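Local atomic coordinates of EGF family domain-containing protein (Toxoplasma gondii, PDB entry 4Z80), a protein that binds a peptide of the rhoptry neck protein RON2L1, an AMA–RON2 pairing that probably joins parasite to host cell at the moving junction during invasion. Residues A[95-100]-A[384-389]; A[192-197]-A[218-223]. One frame throughout, in Å; residues are numbered along the deposited sequence.

How the contacts relate
Both contacts are buried and centre on aromatic side chains: a single phenylalanine in contact 1, a phenylalanine and two tyrosines in contact 2. The centre of contact 1, which joins an edge strand of one antiparallel sheet to the end of helix 378-387, lies about 11 Å from that of the chain. The centre of contact 2, where loops carrying short strands meet the RON2L1 peptide, lies about 23 Å from it. The two contact centres are about 34 Å apart and their nearest atoms about 18 Å. Along the chain, contact 2 is nested inside the loop that contact 1 closes. Peptide residues pack against contact 2, whereas no other protein chain of the assembly touches contact 1.

Contact 1. Residues A[95-100]-A[384-389]; sequences CPNYGK and RLFMLS. With SO4 (sulfate ion), chain H.
A first torsion of 177° carries the Phe386 ring away from its own backbone N and out from the last turn of helix 378-387 to Asn97 and Lys100. Lys100 answers with a fully extended chain that crosses the ring at about a right angle, its CD meeting Phe386 CZ at the ring edge, 3.9 Å away. Asn97 comes in obliquely, ND2 lying 3.7 Å from Phe386 CE1, its amide nearly perpendicular to the ring. The polar ends of Asn97 and Lys100 find their partners outside the two segments: Lys322 NZ bonds Asn97 OD1 and makes a cation-pi contact with Phe386, while Lys100 NZ reaches Gln297 OE1 and Tyr57 O. Strand 97-98 is an outer strand of a four-stranded antiparallel sheet, and helix 378-387 directly follows strand 371-377 of a second such sheet, consistent with an interface between the two PAN-like domains of an AMA ectodomain. Asn97 and Lys100 are the two ends of a type II turn; at Gly99 a CB would be jammed against Tyr98 O. Past the helix end, Ser389 OG donates to Phe386 O over 2.7 Å. Earlier in the same last turn, Arg384 NH2 bonds O2 of a sulfate probably taken up from the crystallisation liquor.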
ATOM      1  N   CYS A  95       5.174  -9.074  -0.332  1.00 11.81           N
ATOM      2  CA  CYS A  95       4.659  -9.394   1.002  1.00 10.07           C
ATOM      3  C   CYS A  95       4.037  -8.179   1.668  1.00 12.67           C
ATOM      4  O   CYS A  95       4.631  -7.106   1.668  1.00 12.57           O
ATOM      5  CB  CYS A  95       5.765  -9.938   1.905  1.00 11.72           C
ATOM      6  SG  CYS A  95       6.432 -11.532   1.385  1.00 14.75           S
ATOM      7  N   PRO A  96       2.855  -8.349   2.283  1.00 10.60           N
ATOM      8  CA  PRO A  96       2.313  -7.285   3.125  1.00 10.78           C
ATOM      9  C   PRO A  96       3.277  -6.929   4.253  1.00 10.97           C
ATOM     10  O   PRO A  96       3.916  -7.810   4.836  1.00 11.78           O
ATOM     11  CB  PRO A  96       1.022  -7.891   3.679  1.00 12.79           C
ATOM     12  CG  PRO A  96       0.664  -8.957   2.715  1.00 11.77           C
ATOM     13  CD  PRO A  96       1.947  -9.509   2.213  1.00 10.81           C
ATOM     14  N   ASN A  97       3.378  -5.639   4.546  1.00 11.17           N
ATOM     15  CA  ASN A  97       4.346  -5.161   5.519  1.00 11.22           C
ATOM     16  C   ASN A  97       3.602  -4.676   6.748  1.00 10.72           C
ATOM     17  O   ASN A  97       3.023  -3.597   6.755  1.00 10.94           O
ATOM     18  CB  ASN A  97       5.204  -4.058   4.903  1.00  9.86           C
ATOM     19  CG  ASN A  97       6.489  -3.839   5.651  1.00 11.43           C
ATOM     20  OD1 ASN A  97       6.570  -4.057   6.854  1.00 12.38           O
ATOM     21  ND2 ASN A  97       7.520  -3.398   4.932  1.00 11.48           N
ATOM     22  N   TYR A  98       3.575  -5.520   7.770  1.00 10.93           N
ATOM     23  CA  TYR A  98       2.754  -5.250   8.940  1.00 10.78           C
ATOM     24  C   TYR A  98       3.361  -4.181   9.841  1.00 12.44           C
ATOM     25  O   TYR A  98       4.545  -4.237  10.206  1.00 12.28           O
ATOM     26  CB  TYR A  98       2.510  -6.549   9.716  1.00  9.74           C
ATOM     27  CG  TYR A  98       1.720  -7.551   8.899  1.00 10.87           C
ATOM     28  CD1 TYR A  98       0.345  -7.436   8.777  1.00 12.74           C
ATOM     29  CD2 TYR A  98       2.351  -8.597   8.233  1.00 11.47           C
ATOM     30  CE1 TYR A  98      -0.384  -8.333   8.019  1.00 11.73           C
ATOM     31  CE2 TYR A  98       1.624  -9.499   7.476  1.00 12.95           C
ATOM     32  CZ  TYR A  98       0.259  -9.356   7.375  1.00 13.19           C
ATOM     33  OH  TYR A  98      -0.458 -10.254   6.618  1.00 14.29           O
ATOM     34  N   GLY A  99       2.540  -3.202  10.183  1.00 11.83           N
ATOM     35  CA  GLY A  99       2.927  -2.111  11.052  1.00 10.84           C
ATOM     36  C   GLY A  99       3.445  -0.897  10.303  1.00 11.19           C
ATOM     37  O   GLY A  99       3.552   0.181  10.882  1.00 11.51           O
ATOM     38  N   LYS A 100       3.760  -1.057   9.020  1.00 10.06           N
ATOM     39  CA  LYS A 100       4.384   0.015   8.243  1.00 10.69           C
ATOM     40  C   LYS A 100       3.403   1.124   7.878  1.00 10.27           C
ATOM     41  O   LYS A 100       2.425   0.897   7.168  1.00 11.44           O
ATOM     42  CB  LYS A 100       5.020  -0.558   6.974  1.00 10.38           C
ATOM     43  CG  LYS A 100       5.583   0.479   5.993  1.00  9.79           C
ATOM     44  CD  LYS A 100       6.334  -0.212   4.857  1.00 10.19           C
ATOM     45  CE  LYS A 100       6.730   0.734   3.734  1.00 10.02           C
ATOM     46  NZ  LYS A 100       7.568   0.044   2.715  1.00 10.33           N
ATOM     47  N   ARG A 384      14.241  -1.153  14.858  1.00 12.61           N
ATOM     48  CA  ARG A 384      15.561  -1.025  14.253  1.00 12.44           C
ATOM     49  C   ARG A 384      15.796  -2.106  13.203  1.00 12.14           C
ATOM     50  O   ARG A 384      16.430  -1.844  12.189  1.00 12.24           O
ATOM     51  CB  ARG A 384      16.668  -1.058  15.309  1.00 14.01           C
ATOM     52  CG  ARG A 384      16.817   0.243  16.109  1.00 19.03           C
ATOM     53  CD  ARG A 384      16.988   1.524  15.238  1.00 18.34           C
ATOM     54  NE  ARG A 384      18.274   1.618  14.543  1.00 18.66           N
ATOM     55  CZ  ARG A 384      18.625   2.630  13.751  1.00 15.86           C
ATOM     56  NH1 ARG A 384      19.816   2.655  13.171  1.00 16.78           N
ATOM     57  NH2 ARG A 384      17.782   3.628  13.531  1.00 16.78           N
ATOM     58  N   LEU A 385      15.293  -3.318  13.423  1.00 10.26           N
ATOM     59  CA  LEU A 385      15.379  -4.343  12.386  1.00 10.69           C
ATOM     60  C   LEU A 385      14.787  -3.836  11.059  1.00 10.56           C
ATOM     61  O   LEU A 385      15.406  -3.940  10.006  1.00 10.69           O
ATOM     62  CB  LEU A 385      14.659  -5.619  12.830  1.00 10.43           C
ATOM     63  CG  LEU A 385      14.577  -6.727  11.778  1.00  9.78           C
ATOM     64  CD1 LEU A 385      15.968  -7.207  11.372  1.00 11.80           C
ATOM     65  CD2 LEU A 385      13.742  -7.884  12.304  1.00 12.11           C
ATOM     66  N   PHE A 386      13.586  -3.274  11.133  1.00 11.78           N
ATOM     67  CA  PHE A 386      12.909  -2.695   9.977  1.00  9.85           C
ATOM     68  C   PHE A 386      13.773  -1.626   9.303  1.00  9.63           C
ATOM     69  O   PHE A 386      13.942  -1.628   8.077  1.00 11.16           O
ATOM     70  CB  PHE A 386      11.561  -2.120  10.447  1.00 10.45           C
ATOM     71  CG  PHE A 386      10.748  -1.425   9.387  1.00  9.16           C
ATOM     72  CD1 PHE A 386      10.451  -2.037   8.180  1.00  9.20           C
ATOM     73  CD2 PHE A 386      10.221  -0.165   9.640  1.00 10.83           C
ATOM     74  CE1 PHE A 386       9.672  -1.394   7.243  1.00 10.93           C
ATOM     75  CE2 PHE A 386       9.441   0.483   8.703  1.00  9.06           C
ATOM     76  CZ  PHE A 386       9.171  -0.130   7.500  1.00 10.82           C
ATOM     77  N   MET A 387      14.329  -0.729  10.117  1.00 10.88           N
ATOM     78  CA  MET A 387      15.127   0.387   9.610  1.00 10.40           C
ATOM     79  C   MET A 387      16.496  -0.047   9.081  1.00 11.87           C
ATOM     80  O   MET A 387      17.131   0.713   8.362  1.00 12.19           O
ATOM     81  CB  MET A 387      15.310   1.436  10.708  1.00 13.23           C
ATOM     82  CG  MET A 387      14.007   2.041  11.207  1.00 15.45           C
ATOM     83  SD  MET A 387      14.169   2.965  12.757  1.00 18.36           S
ATOM     84  CE  MET A 387      14.811   4.506  12.130  1.00 16.78           C
ATOM     85  N   LEU A 388      16.933  -1.256   9.433  1.00 10.99           N
ATOM     86  CA  LEU A 388      18.232  -1.790   9.019  1.00 11.64           C
ATOM     87  C   LEU A 388      18.089  -2.934   8.010  1.00 10.99           C
ATOM     88  O   LEU A 388      19.037  -3.681   7.766  1.00 10.90           O
ATOM     89  CB  LEU A 388      19.009  -2.285  10.249  1.00 11.59           C
ATOM     90  CG  LEU A 388      19.402  -1.265  11.314  1.00 12.66           C
ATOM     91  CD1 LEU A 388      20.046  -1.966  12.500  1.00 12.62           C
ATOM     92  CD2 LEU A 388      20.344  -0.223  10.722  1.00 14.56           C
ATOM     93  N   SER A 389      16.914  -3.069   7.406  1.00 12.23           N
ATOM     94  CA  SER A 389      16.646  -4.238   6.575  1.00  9.91           C
ATOM     95  C   SER A 389      17.115  -4.027   5.136  1.00 10.27           C
ATOM     96  O   SER A 389      18.243  -4.396   4.797  1.00 11.56           O
ATOM     97  CB  SER A 389      15.146  -4.608   6.643  1.00 10.64           C
ATOM     98  OG  SER A 389      14.298  -3.568   6.174  1.00 11.46           O
TER
HETATM   99  S   SO4 H 604      15.922   5.718  15.968  1.00 20.88           S
HETATM  100  O1  SO4 H 604      16.648   6.505  14.964  1.00 23.28           O
HETATM  101  O2  SO4 H 604      15.515   4.435  15.405  1.00 28.14           O
HETATM  102  O3  SO4 H 604      14.779   6.497  16.440  1.00 28.22           O
HETATM  103  O4  SO4 H 604      16.800   5.441  17.108  1.00 26.53           O

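Contact 2. Residues A[192-197]-A[218-223]; sequences LRFLDT and KGYDYK
Phe194 points the edge of its ring at the face of Tyr222 in a tilted edge-to-face pair, with ring centroids 5.1 Å apart and planes at 61°. The contact belongs to the peptide-binding side of this AMA-family protein: Phe194 also packs on Met23, and Leu195 on Ile25, of the RON2L1 peptide chain. Within the ring pair, Phe194 CZ approaches Tyr222 CD2 to 3.9 Å and lies 4.0 Å from Tyr222 CB. Leu195 adds both of its methyls to the same tyrosine, CD2 coming within 3.5 Å of Tyr222 CE1 and CD1 within 3.7 Å of that same carbon. The CD2 methyl does double duty, since Leu195 CD2 also sits 4.0 Å above the plane of the Phe194 ring, over its centre, and so fills the angle between the two rings. From the opposite direction Tyr220 brings its hydroxyl obliquely to the Phe194 ring, Tyr220 OH lying 3.9 Å from Phe194 CE2. Tyr222 takes the crowded first torsion (chi1 77°), CG between the backbone N and carbonyl carbon, which turns its ring toward 192-197; Tyr206 OH then holds its hydroxyl through a hydrogen bond. Farther out, Phe194 marks the break between two short strands: 192-193 pairs antiparallel with 160-161, and 195-196 with 207-208. On the other segment, Asp221 centres an inverse gamma turn between the two tyrosines. Tyr220 is fixed at its far end, where its OH, the same atom that touches Phe194, is hydrogen-bonded to Gly156 O.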
ATOM      1  N   LEU A 192     -18.062   0.261 -10.393  1.00 18.14           N
ATOM      2  CA  LEU A 192     -17.758   0.734  -9.058  1.00 18.60           C
ATOM      3  C   LEU A 192     -18.316   2.142  -8.915  1.00 15.02           C
ATOM      4  O   LEU A 192     -17.932   3.034  -9.661  1.00 17.20           O
ATOM      5  CB  LEU A 192     -16.252   0.711  -8.828  1.00 17.76           C
ATOM      6  CG  LEU A 192     -15.715   1.038  -7.433  1.00 18.47           C
ATOM      7  CD1 LEU A 192     -16.266   0.085  -6.384  1.00 18.48           C
ATOM      8  CD2 LEU A 192     -14.190   0.994  -7.476  1.00 17.48           C
ATOM      9  N   ARG A 193     -19.224   2.331  -7.963  1.00 16.97           N
ATOM     10  CA  ARG A 193     -19.968   3.585  -7.868  1.00 19.00           C
ATOM     11  C   ARG A 193     -19.321   4.601  -6.934  1.00 16.65           C
ATOM     12  O   ARG A 193     -18.974   4.277  -5.798  1.00 18.54           O
ATOM     13  CB  ARG A 193     -21.393   3.325  -7.373  1.00 22.20           C
ATOM     14  CG  ARG A 193     -22.177   2.300  -8.166  1.00 28.97           C
ATOM     15  CD  ARG A 193     -22.878   2.902  -9.362  1.00 30.32           C
ATOM     16  NE  ARG A 193     -23.733   1.913 -10.014  1.00 31.58           N
ATOM     17  CZ  ARG A 193     -24.128   1.980 -11.280  1.00 29.84           C
ATOM     18  NH1 ARG A 193     -23.752   2.994 -12.051  1.00 32.36           N
ATOM     19  NH2 ARG A 193     -24.893   1.023 -11.781  1.00 31.84           N
ATOM     20  N   PHE A 194     -19.191   5.834  -7.412  1.00 16.43           N
ATOM     21  CA  PHE A 194     -18.773   6.958  -6.581  1.00 16.61           C
ATOM     22  C   PHE A 194     -20.017   7.743  -6.202  1.00 17.39           C
ATOM     23  O   PHE A 194     -20.351   7.870  -5.027  1.00 17.78           O
ATOM     24  CB  PHE A 194     -17.771   7.842  -7.333  1.00 18.60           C
ATOM     25  CG  PHE A 194     -17.243   9.023  -6.539  1.00 14.32           C
ATOM     26  CD1 PHE A 194     -17.181   9.009  -5.155  1.00 13.39           C
ATOM     27  CD2 PHE A 194     -16.793  10.148  -7.208  1.00 15.36           C
ATOM     28  CE1 PHE A 194     -16.678  10.104  -4.462  1.00 15.61           C
ATOM     29  CE2 PHE A 194     -16.288  11.240  -6.518  1.00 15.52           C
ATOM     30  CZ  PHE A 194     -16.235  11.217  -5.152  1.00 15.48           C
ATOM     31  N   LEU A 195     -20.700   8.257  -7.219  1.00 18.73           N
ATOM     32  CA  LEU A 195     -22.010   8.875  -7.044  1.00 19.03           C
ATOM     33  C   LEU A 195     -23.038   7.918  -7.626  1.00 20.44           C
ATOM     34  O   LEU A 195     -23.171   7.805  -8.841  1.00 22.16           O
ATOM     35  CB  LEU A 195     -22.070  10.243  -7.723  1.00 19.49           C
ATOM     36  CG  LEU A 195     -20.857  11.131  -7.446  1.00 19.25           C
ATOM     37  CD1 LEU A 195     -21.004  12.476  -8.144  1.00 23.80           C
ATOM     38  CD2 LEU A 195     -20.639  11.312  -5.948  1.00 18.29           C
ATOM     39  N   ASP A 196     -23.729   7.206  -6.744  1.00 22.70           N
ATOM     40  CA  ASP A 196     -24.680   6.180  -7.153  1.00 24.25           C
ATOM     41  C   ASP A 196     -26.023   6.808  -7.490  1.00 26.09           C
ATOM     42  O   ASP A 196     -26.812   7.132  -6.605  1.00 27.38           O
ATOM     43  CB  ASP A 196     -24.849   5.134  -6.052  1.00 25.36           C
ATOM     44  CG  ASP A 196     -25.631   3.921  -6.522  1.00 32.65           C
ATOM     45  OD1 ASP A 196     -26.126   3.940  -7.670  1.00 28.97           O
ATOM     46  OD2 ASP A 196     -25.751   2.953  -5.744  1.00 30.24           O
ATOM     47  N   THR A 197     -26.273   6.968  -8.781  1.00 28.09           N
ATOM     48  CA  THR A 197     -27.463   7.659  -9.251  1.00 30.56           C
ATOM     49  C   THR A 197     -28.689   6.749  -9.218  1.00 39.58           C
ATOM     50  O   THR A 197     -29.814   7.204  -9.434  1.00 39.29           O
ATOM     51  CB  THR A 197     -27.245   8.194 -10.675  1.00 31.18           C
ATOM     52  OG1 THR A 197     -26.895   7.109 -11.543  1.00 30.37           O
ATOM     53  CG2 THR A 197     -26.119   9.228 -10.677  1.00 32.53           C
ATOM     54  N   LYS A 218     -10.566  13.701   5.313  1.00 13.72           N
ATOM     55  CA  LYS A 218     -10.491  14.981   4.628  1.00 13.54           C
ATOM     56  C   LYS A 218     -10.077  14.780   3.179  1.00 14.71           C
ATOM     57  O   LYS A 218      -8.997  14.250   2.901  1.00 14.06           O
ATOM     58  CB  LYS A 218      -9.507  15.914   5.346  1.00 16.97           C
ATOM     59  CG  LYS A 218      -9.977  16.321   6.735  1.00 19.62           C
ATOM     60  CD  LYS A 218      -8.861  16.968   7.550  1.00 25.07           C
ATOM     61  CE  LYS A 218      -9.169  16.939   9.047  1.00 33.73           C
ATOM     62  NZ  LYS A 218      -9.244  15.544   9.579  1.00 40.26           N
ATOM     63  N   GLY A 219     -10.932  15.211   2.253  1.00 14.99           N
ATOM     64  CA  GLY A 219     -10.705  14.982   0.838  1.00 12.91           C
ATOM     65  C   GLY A 219     -11.168  16.129  -0.042  1.00 15.51           C
ATOM     66  O   GLY A 219     -11.651  17.157   0.438  1.00 14.70           O
ATOM     67  N   TYR A 220     -11.007  15.950  -1.344  1.00 12.87           N
ATOM     68  CA  TYR A 220     -11.299  17.016  -2.284  1.00 13.07           C
ATOM     69  C   TYR A 220     -12.799  17.216  -2.412  1.00 13.71           C
ATOM     70  O   TYR A 220     -13.584  16.304  -2.171  1.00 14.80           O
ATOM     71  CB  TYR A 220     -10.657  16.733  -3.648  1.00 14.59           C
ATOM     72  CG  TYR A 220     -11.418  15.878  -4.652  1.00 14.17           C
ATOM     73  CD1 TYR A 220     -11.466  14.493  -4.541  1.00 14.41           C
ATOM     74  CD2 TYR A 220     -12.015  16.465  -5.762  1.00 14.91           C
ATOM     75  CE1 TYR A 220     -12.121  13.723  -5.487  1.00 13.47           C
ATOM     76  CE2 TYR A 220     -12.669  15.704  -6.710  1.00 14.75           C
ATOM     77  CZ  TYR A 220     -12.724  14.336  -6.566  1.00 15.24           C
ATOM     78  OH  TYR A 220     -13.370  13.584  -7.523  1.00 16.93           O
ATOM     79  N   ASP A 221     -13.167  18.450  -2.742  1.00 13.99           N
ATOM     80  CA  ASP A 221     -14.559  18.848  -2.917  1.00 14.14           C
ATOM     81  C   ASP A 221     -15.004  18.464  -4.327  1.00 14.95           C
ATOM     82  O   ASP A 221     -14.860  19.238  -5.268  1.00 16.64           O
ATOM     83  CB  ASP A 221     -14.692  20.350  -2.664  1.00 16.58           C
ATOM     84  CG  ASP A 221     -16.117  20.851  -2.806  1.00 16.58           C
ATOM     85  OD1 ASP A 221     -17.024  20.024  -3.028  1.00 16.74           O
ATOM     86  OD2 ASP A 221     -16.316  22.077  -2.676  1.00 17.95           O
ATOM     87  N   TYR A 222     -15.524  17.249  -4.467  1.00 15.38           N
ATOM     88  CA  TYR A 222     -15.876  16.725  -5.780  1.00 17.05           C
ATOM     89  C   TYR A 222     -17.073  17.477  -6.340  1.00 17.90           C
ATOM     90  O   TYR A 222     -17.195  17.634  -7.545  1.00 17.84           O
ATOM     91  CB  TYR A 222     -16.192  15.217  -5.715  1.00 16.48           C
ATOM     92  CG  TYR A 222     -17.563  14.916  -5.150  1.00 20.05           C
ATOM     93  CD1 TYR A 222     -18.697  14.978  -5.957  1.00 21.45           C
ATOM     94  CD2 TYR A 222     -17.726  14.592  -3.814  1.00 23.77           C
ATOM     95  CE1 TYR A 222     -19.952  14.731  -5.440  1.00 23.41           C
ATOM     96  CE2 TYR A 222     -18.974  14.336  -3.290  1.00 28.10           C
ATOM     97  CZ  TYR A 222     -20.084  14.407  -4.106  1.00 29.49           C
ATOM     98  OH  TYR A 222     -21.331  14.154  -3.584  1.00 42.28           O
ATOM     99  N   LYS A 223     -17.956  17.930  -5.456  1.00 18.97           N
ATOM    100  CA  LYS A 223     -19.217  18.533  -5.886  1.00 18.37           C
ATOM    101  C   LYS A 223     -19.090  19.999  -6.251  1.00 19.13           C
ATOM    102  O   LYS A 223     -19.700  20.459  -7.221  1.00 18.87           O
ATOM    103  CB  LYS A 223     -20.270  18.392  -4.789  1.00 20.89           C
ATOM    104  CG  LYS A 223     -21.623  18.985  -5.165  1.00 28.18           C
ATOM    105  CD  LYS A 223     -22.636  18.722  -4.075  1.00 29.29           C
ATOM    106  CE  LYS A 223     -24.043  19.029  -4.548  1.00 47.05           C
ATOM    107  NZ  LYS A 223     -24.782  19.915  -3.604  1.00 48.99           N
TER